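Local structure of monomethylamine methyltransferase MtmB1 (Methanosarcina barkeri, 1NTH) at residues Glu90-Asp93 with Ala94-Asn97; Lys5-Cys9 with Tyr10-Asp14; Arg185-Lys188 with Asn189-Met193. The protein catalyses transfer of the methyl group from monomethylamine to the corrinoid cofactor of its partner protein MtmC, a step in methanogenesis from methylamine. All coordinates share one frame; numbering follows the deposited sequence.

Interaction 1 (Glu90-Asp93 with Ala94-Asn97); sequences EIWD and AINN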
# COMPACT_ATOMS: atom_id res chain seq x y z
N GLU A 90 -22.97 -32.44 2.20
CA GLU A 90 -22.16 -31.42 1.55
C GLU A 90 -22.99 -30.17 1.30
O GLU A 90 -22.51 -29.05 1.47
CB GLU A 90 -21.60 -31.94 0.22
CG GLU A 90 -20.65 -33.11 0.37
CD GLU A 90 -20.19 -33.68 -0.96
OE1 GLU A 90 -20.92 -33.53 -1.96
OE2 GLU A 90 -19.11 -34.30 -0.99
N ILE A 91 -24.25 -30.36 0.90
CA ILE A 91 -25.12 -29.22 0.65
C ILE A 91 -25.38 -28.45 1.94
O ILE A 91 -25.35 -27.21 1.95
CB ILE A 91 -26.46 -29.66 0.02
CG1 ILE A 91 -26.19 -30.36 -1.32
CG2 ILE A 91 -27.35 -28.44 -0.21
CD1 ILE A 91 -27.44 -30.87 -2.02
N TRP A 92 -25.63 -29.16 3.04
CA TRP A 92 -25.89 -28.48 4.31
C TRP A 92 -24.66 -27.74 4.82
O TRP A 92 -24.79 -26.67 5.42
CB TRP A 92 -26.39 -29.48 5.35
CG TRP A 92 -27.87 -29.71 5.25
CD1 TRP A 92 -28.51 -30.89 4.98
CD2 TRP A 92 -28.90 -28.72 5.37
NE1 TRP A 92 -29.87 -30.69 4.93
CE2 TRP A 92 -30.14 -29.37 5.17
CE3 TRP A 92 -28.89 -27.34 5.64
CZ2 TRP A 92 -31.36 -28.69 5.22
CZ3 TRP A 92 -30.11 -26.66 5.69
CH2 TRP A 92 -31.33 -27.34 5.48
N ASP A 93 -23.48 -28.30 4.60
CA ASP A 93 -22.25 -27.65 5.04
C ASP A 93 -22.14 -26.30 4.33
O ASP A 93 -21.73 -25.31 4.93
CB ASP A 93 -21.04 -28.53 4.70
CG ASP A 93 -19.71 -27.82 4.95
OD1 ASP A 93 -18.97 -27.61 3.98
OD2 ASP A 93 -19.41 -27.49 6.12
N ALA A 94 -22.52 -26.26 3.06
CA ALA A 94 -22.46 -25.01 2.30
C ALA A 94 -23.51 -24.02 2.80
O ALA A 94 -23.19 -22.86 3.07
CB ALA A 94 -22.68 -25.29 0.81
N ILE A 95 -24.75 -24.47 2.93
CA ILE A 95 -25.83 -23.60 3.40
C ILE A 95 -25.58 -23.09 4.82
O ILE A 95 -25.86 -21.93 5.13
CB ILE A 95 -27.19 -24.33 3.37
CG1 ILE A 95 -27.57 -24.64 1.92
CG2 ILE A 95 -28.27 -23.46 4.02
CD1 ILE A 95 -28.84 -25.47 1.79
N ASN A 96 -25.05 -23.95 5.68
CA ASN A 96 -24.80 -23.59 7.07
C ASN A 96 -23.61 -22.65 7.28
O ASN A 96 -23.39 -22.17 8.39
CB ASN A 96 -24.59 -24.84 7.93
CG ASN A 96 -25.87 -25.64 8.13
OD1 ASN A 96 -26.95 -25.07 8.22
ND2 ASN A 96 -25.74 -26.96 8.21
N ASN A 97 -22.85 -22.40 6.22
CA ASN A 97 -21.68 -21.53 6.35
C ASN A 97 -21.56 -20.52 5.21
O ASN A 97 -20.53 -20.44 4.55
CB ASN A 97 -20.41 -22.38 6.41
CG ASN A 97 -20.37 -23.27 7.64
OD1 ASN A 97 -20.58 -24.48 7.57
ND2 ASN A 97 -20.11 -22.66 8.79
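Trp92 and Asn96 meet one turn apart in the last part of helix 88-95. The Asn96 amide slants across the indole obliquely, with the two planes 18° apart. Its OD1 comes to within 3.9 Å of Trp92 CE3. Asn96 CG is turned back beside its own backbone N (chi1 -71°), and this folds the amide over the Trp92 carbonyl. The hydrogen bond to that carbonyl comes from the main chain: Asn96 N lies 2.7 Å from Trp92 O. Ile91 and Ile95 lie side by side, pointing the same way, CG2 of Ile91 lying 3.9 Å from CD1 of Ile95. Ile95 CG2 also reaches Trp92 CZ3 at 4.1 Å. Further out, Phe67 of helix 56-73 meets the Trp92 ring, and Ile283 of helix 271-288 packs on both isoleucines. Asn96 itself packs on Arg391 of the second subunit. An alanine here would remove the amide next to Trp92 CE3 and would probably leave Arg391 of the second subunit without that packing partner. The contact thus divides by chemistry: the isoleucines bind the helix to its neighbours by apolar packing, while the amide and indole side is partly exposed.

Interaction 2 (Lys5-Cys9 with Tyr10-Asp14); sequences KSFDC and YDFYD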
# COMPACT_ATOMS: atom_id res chain seq x y z
N LYS A 5 -14.98 -33.33 2.71
CA LYS A 5 -14.43 -31.99 2.83
C LYS A 5 -15.46 -31.00 2.30
O LYS A 5 -16.33 -31.38 1.51
CB LYS A 5 -13.13 -31.86 2.03
CG LYS A 5 -13.31 -32.02 0.52
CD LYS A 5 -12.00 -31.80 -0.24
CE LYS A 5 -11.54 -30.35 -0.18
NZ LYS A 5 -12.50 -29.42 -0.86
N SER A 6 -15.37 -29.75 2.73
CA SER A 6 -16.31 -28.75 2.24
C SER A 6 -16.13 -28.72 0.73
O SER A 6 -15.00 -28.65 0.23
CB SER A 6 -16.01 -27.38 2.85
OG SER A 6 -16.30 -27.37 4.24
N PHE A 7 -17.24 -28.77 0.01
CA PHE A 7 -17.20 -28.79 -1.45
C PHE A 7 -16.70 -27.49 -2.07
O PHE A 7 -17.03 -26.40 -1.61
CB PHE A 7 -18.59 -29.10 -1.99
CG PHE A 7 -18.62 -29.38 -3.46
CD1 PHE A 7 -18.46 -30.68 -3.93
CD2 PHE A 7 -18.78 -28.34 -4.37
CE1 PHE A 7 -18.46 -30.94 -5.30
CE2 PHE A 7 -18.77 -28.59 -5.74
CZ PHE A 7 -18.61 -29.89 -6.20
N ASP A 8 -15.89 -27.61 -3.12
CA ASP A 8 -15.39 -26.43 -3.83
C ASP A 8 -15.22 -26.73 -5.32
O ASP A 8 -15.44 -27.86 -5.77
CB ASP A 8 -14.07 -25.91 -3.23
CG ASP A 8 -12.97 -26.96 -3.21
OD1 ASP A 8 -12.92 -27.80 -4.13
OD2 ASP A 8 -12.14 -26.91 -2.28
N CYS A 9 -14.83 -25.71 -6.08
CA CYS A 9 -14.64 -25.84 -7.52
C CYS A 9 -13.68 -26.95 -7.93
O CYS A 9 -13.81 -27.52 -9.02
CB CYS A 9 -14.16 -24.50 -8.11
SG CYS A 9 -12.65 -23.84 -7.35
N TYR A 10 -12.73 -27.27 -7.06
CA TYR A 10 -11.77 -28.32 -7.36
C TYR A 10 -12.46 -29.68 -7.31
O TYR A 10 -12.20 -30.54 -8.16
CB TYR A 10 -10.60 -28.27 -6.37
CG TYR A 10 -9.92 -26.92 -6.38
CD1 TYR A 10 -10.18 -25.99 -5.38
CD2 TYR A 10 -9.07 -26.56 -7.41
CE1 TYR A 10 -9.61 -24.72 -5.41
CE2 TYR A 10 -8.49 -25.29 -7.46
CZ TYR A 10 -8.77 -24.37 -6.46
OH TYR A 10 -8.21 -23.11 -6.51
N ASP A 11 -13.34 -29.87 -6.33
CA ASP A 11 -14.08 -31.12 -6.22
C ASP A 11 -15.00 -31.23 -7.43
O ASP A 11 -15.23 -32.32 -7.95
CB ASP A 11 -14.93 -31.16 -4.95
CG ASP A 11 -14.10 -31.12 -3.69
OD1 ASP A 11 -13.20 -31.97 -3.55
OD2 ASP A 11 -14.36 -30.24 -2.84
N PHE A 12 -15.54 -30.10 -7.86
CA PHE A 12 -16.44 -30.10 -9.00
C PHE A 12 -15.72 -30.63 -10.23
O PHE A 12 -16.22 -31.50 -10.93
CB PHE A 12 -16.97 -28.70 -9.30
CG PHE A 12 -18.12 -28.70 -10.27
CD1 PHE A 12 -19.43 -28.75 -9.81
CD2 PHE A 12 -17.89 -28.72 -11.64
CE1 PHE A 12 -20.49 -28.84 -10.70
CE2 PHE A 12 -18.94 -28.81 -12.54
CZ PHE A 12 -20.25 -28.87 -12.06
N TYR A 13 -14.53 -30.09 -10.49
CA TYR A 13 -13.74 -30.52 -11.64
C TYR A 13 -13.50 -32.03 -11.56
O TYR A 13 -13.69 -32.75 -12.54
CB TYR A 13 -12.40 -29.79 -11.67
CG TYR A 13 -11.52 -30.21 -12.83
CD1 TYR A 13 -11.76 -29.76 -14.12
CD2 TYR A 13 -10.46 -31.10 -12.63
CE1 TYR A 13 -10.97 -30.19 -15.20
CE2 TYR A 13 -9.67 -31.54 -13.69
CZ TYR A 13 -9.93 -31.08 -14.97
OH TYR A 13 -9.15 -31.50 -16.02
N ASP A 14 -13.07 -32.50 -10.39
CA ASP A 14 -12.79 -33.92 -10.18
C ASP A 14 -13.99 -34.78 -10.57
O ASP A 14 -13.87 -35.73 -11.34
CB ASP A 14 -12.46 -34.20 -8.71
CG ASP A 14 -11.11 -33.65 -8.29
OD1 ASP A 14 -10.82 -33.69 -7.08
OD2 ASP A 14 -10.34 -33.20 -9.16
O HOH W 1 -11.03 -30.33 -3.31
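A capping box starts helix 9-18, with Asp8 at the N-cap and Asp11 three residues on. The two side chains bond each other's backbone. Asp8 OD1 accepts from Asp11 N at 3.0 Å, nearly along its C-O axis, and takes a weak bond from Tyr10 N. In return Asp11 OD2 accepts from Asp8 N at 3.1 Å through its anti lone pair. Lys5 NZ joins the box by salt bridges. It meets Asp11 OD2 on the syn side at 2.8 Å, and it comes down on Asp8 OD2 from above the carboxylate plane at 2.9 Å. The Lys5 chain is bent at chi3 and chi4 (-68° and -64°), which curls NZ back to these oxygens and to Ser6 O. A water accepts from NZ and donates to Asp11 OD1 and, at longer range, to Asp8 OD1. Two aromatic contacts flank the box. Asp11 CB sits over one face of the Phe7 ring, 4.0 Å from its centroid, a CH-pi contact. Cys9 SG lies over a face of Tyr10, 3.9 Å from the ring centroid. Arg165 of the third subunit forms a further salt bridge with Asp8 OD2. The box leaves Asp8 OD1 only 3.1 Å from Asp11 OD2, so the lysine, the arginine and the N-H groups of the helix start probably offset their like charges.

Interaction 3 (Arg185-Lys188 with Asn189-Met193); sequences RLIK and NACAM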
# COMPACT_ATOMS: atom_id res chain seq x y z
N ARG A 185 -11.42 0.27 -15.18
CA ARG A 185 -10.54 1.43 -15.00
C ARG A 185 -11.30 2.69 -15.43
O ARG A 185 -11.28 3.70 -14.73
CB ARG A 185 -9.25 1.27 -15.80
CG ARG A 185 -8.23 0.37 -15.12
CD ARG A 185 -7.03 0.05 -16.01
NE ARG A 185 -5.97 -0.59 -15.24
CZ ARG A 185 -4.96 -1.29 -15.76
NH1 ARG A 185 -4.87 -1.45 -17.07
NH2 ARG A 185 -4.05 -1.82 -14.96
N LEU A 186 -11.97 2.62 -16.57
CA LEU A 186 -12.74 3.77 -17.06
C LEU A 186 -13.94 4.07 -16.16
O LEU A 186 -14.24 5.23 -15.88
CB LEU A 186 -13.24 3.51 -18.48
CG LEU A 186 -12.19 3.44 -19.59
CD1 LEU A 186 -12.87 3.10 -20.91
CD2 LEU A 186 -11.45 4.76 -19.68
N ILE A 187 -14.63 3.02 -15.72
CA ILE A 187 -15.80 3.20 -14.87
C ILE A 187 -15.44 3.83 -13.53
O ILE A 187 -16.15 4.72 -13.05
CB ILE A 187 -16.54 1.86 -14.67
CG1 ILE A 187 -17.17 1.45 -16.00
CG2 ILE A 187 -17.60 2.00 -13.58
CD1 ILE A 187 -17.76 0.05 -16.01
N LYS A 188 -14.34 3.40 -12.92
CA LYS A 188 -13.96 4.00 -11.66
C LYS A 188 -13.52 5.44 -11.89
O LYS A 188 -13.64 6.28 -11.01
CB LYS A 188 -12.88 3.16 -10.96
CG LYS A 188 -13.47 1.87 -10.41
CD LYS A 188 -12.48 1.06 -9.59
CE LYS A 188 -13.18 -0.16 -9.00
NZ LYS A 188 -12.28 -0.99 -8.14
N ASN A 189 -13.03 5.73 -13.10
CA ASN A 189 -12.62 7.09 -13.41
C ASN A 189 -13.86 7.98 -13.51
O ASN A 189 -13.86 9.15 -13.11
CB ASN A 189 -11.89 7.11 -14.78
CG ASN A 189 -10.48 7.68 -14.71
OD1 ASN A 189 -10.30 8.86 -14.39
ND2 ASN A 189 -9.46 6.84 -15.02
N ALA A 190 -14.93 7.38 -14.00
CA ALA A 190 -16.20 8.06 -14.16
C ALA A 190 -16.76 8.35 -12.78
O ALA A 190 -17.30 9.44 -12.54
CB ALA A 190 -17.16 7.18 -14.94
N CYS A 191 -16.66 7.36 -11.89
CA CYS A 191 -17.15 7.52 -10.54
C CYS A 191 -16.38 8.64 -9.85
O CYS A 191 -16.97 9.43 -9.12
CB CYS A 191 -16.99 6.21 -9.78
SG CYS A 191 -18.10 4.89 -10.36
N ALA A 192 -15.07 8.70 -10.08
CA ALA A 192 -14.24 9.75 -9.48
C ALA A 192 -14.69 11.13 -9.95
O ALA A 192 -14.73 12.08 -9.17
CB ALA A 192 -12.78 9.52 -9.83
N MET A 193 -15.02 11.23 -11.24
CA MET A 193 -15.48 12.51 -11.79
C MET A 193 -16.81 12.93 -11.19
O MET A 193 -17.15 14.11 -11.17
CB MET A 193 -15.58 12.43 -13.31
CG MET A 193 -14.22 12.43 -13.99
SD MET A 193 -14.34 12.53 -15.78
CE MET A 193 -15.08 14.13 -15.95
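The Asn189 amide is the flat group that approaches the preceding turn. Its ND2 comes within 3.6 Å of Arg185 O, an approach only. ND2 makes a weak hydrogen bond with Arg185 O of the fourth subunit instead. Asn189 is deposited in two conformers, so the detail at its amide is doubtful. The flat guanidinium of Arg185 points elsewhere: NE bonds Thr219 O, and NH2 bonds Gly251 O of the third subunit. The backbone contact is firmer. Asn189 N donates to Arg185 O at 3.1 Å, Cys191 N to Ile187 O at 2.9 Å, and Ala192 N to Lys188 O at 3.0 Å. These are i to i+4 bonds of helix 174-193, a helix on the outside of the TIM barrel. Its inner side carries Ile187 and Cys191, which both pack on Ile156 of barrel strand 155-156. Ile187 also touches Phe140 and His144 of helix 140-148. Cys191 SG is turned back beside its own backbone N (chi1 -69°), a position 3.3 Å from Ile187 O and 4.4 Å from Ile187 CG2. Lys188 leaves the helix as a fully extended chain, and its NZ forms a salt bridge with Asp226 and a hydrogen bond with Gly221 O. On another side the helix faces the fourth subunit. There Leu186 packs on Met141 of that subunit, and Met193 O accepts a hydrogen bond from its Arg165.

In the fold
All three contacts lie on the periphery of the barrel, with centres 22 to 25 Å from the centre of the chain. Interactions 1 and 2 are neighbours, about 13 Å apart between centres. They touch through Asp93 OD1 and Ser6 OG, 2.7 Å apart in a probable hydrogen bond. Leu287 of helix 271-288 packs against both. Both also reach the second subunit: its Lys151 packs on Asp93, and the backbone N of that lysine is hydrogen-bonded to Ser6 OG. Interaction 3 is remote: its nearest atoms are about 25 Å from interaction 1 and about 23 Å from interaction 2. Like interaction 2, it bonds an Arg165 of another chain, in the third subunit for Asp8 and the fourth for Met193.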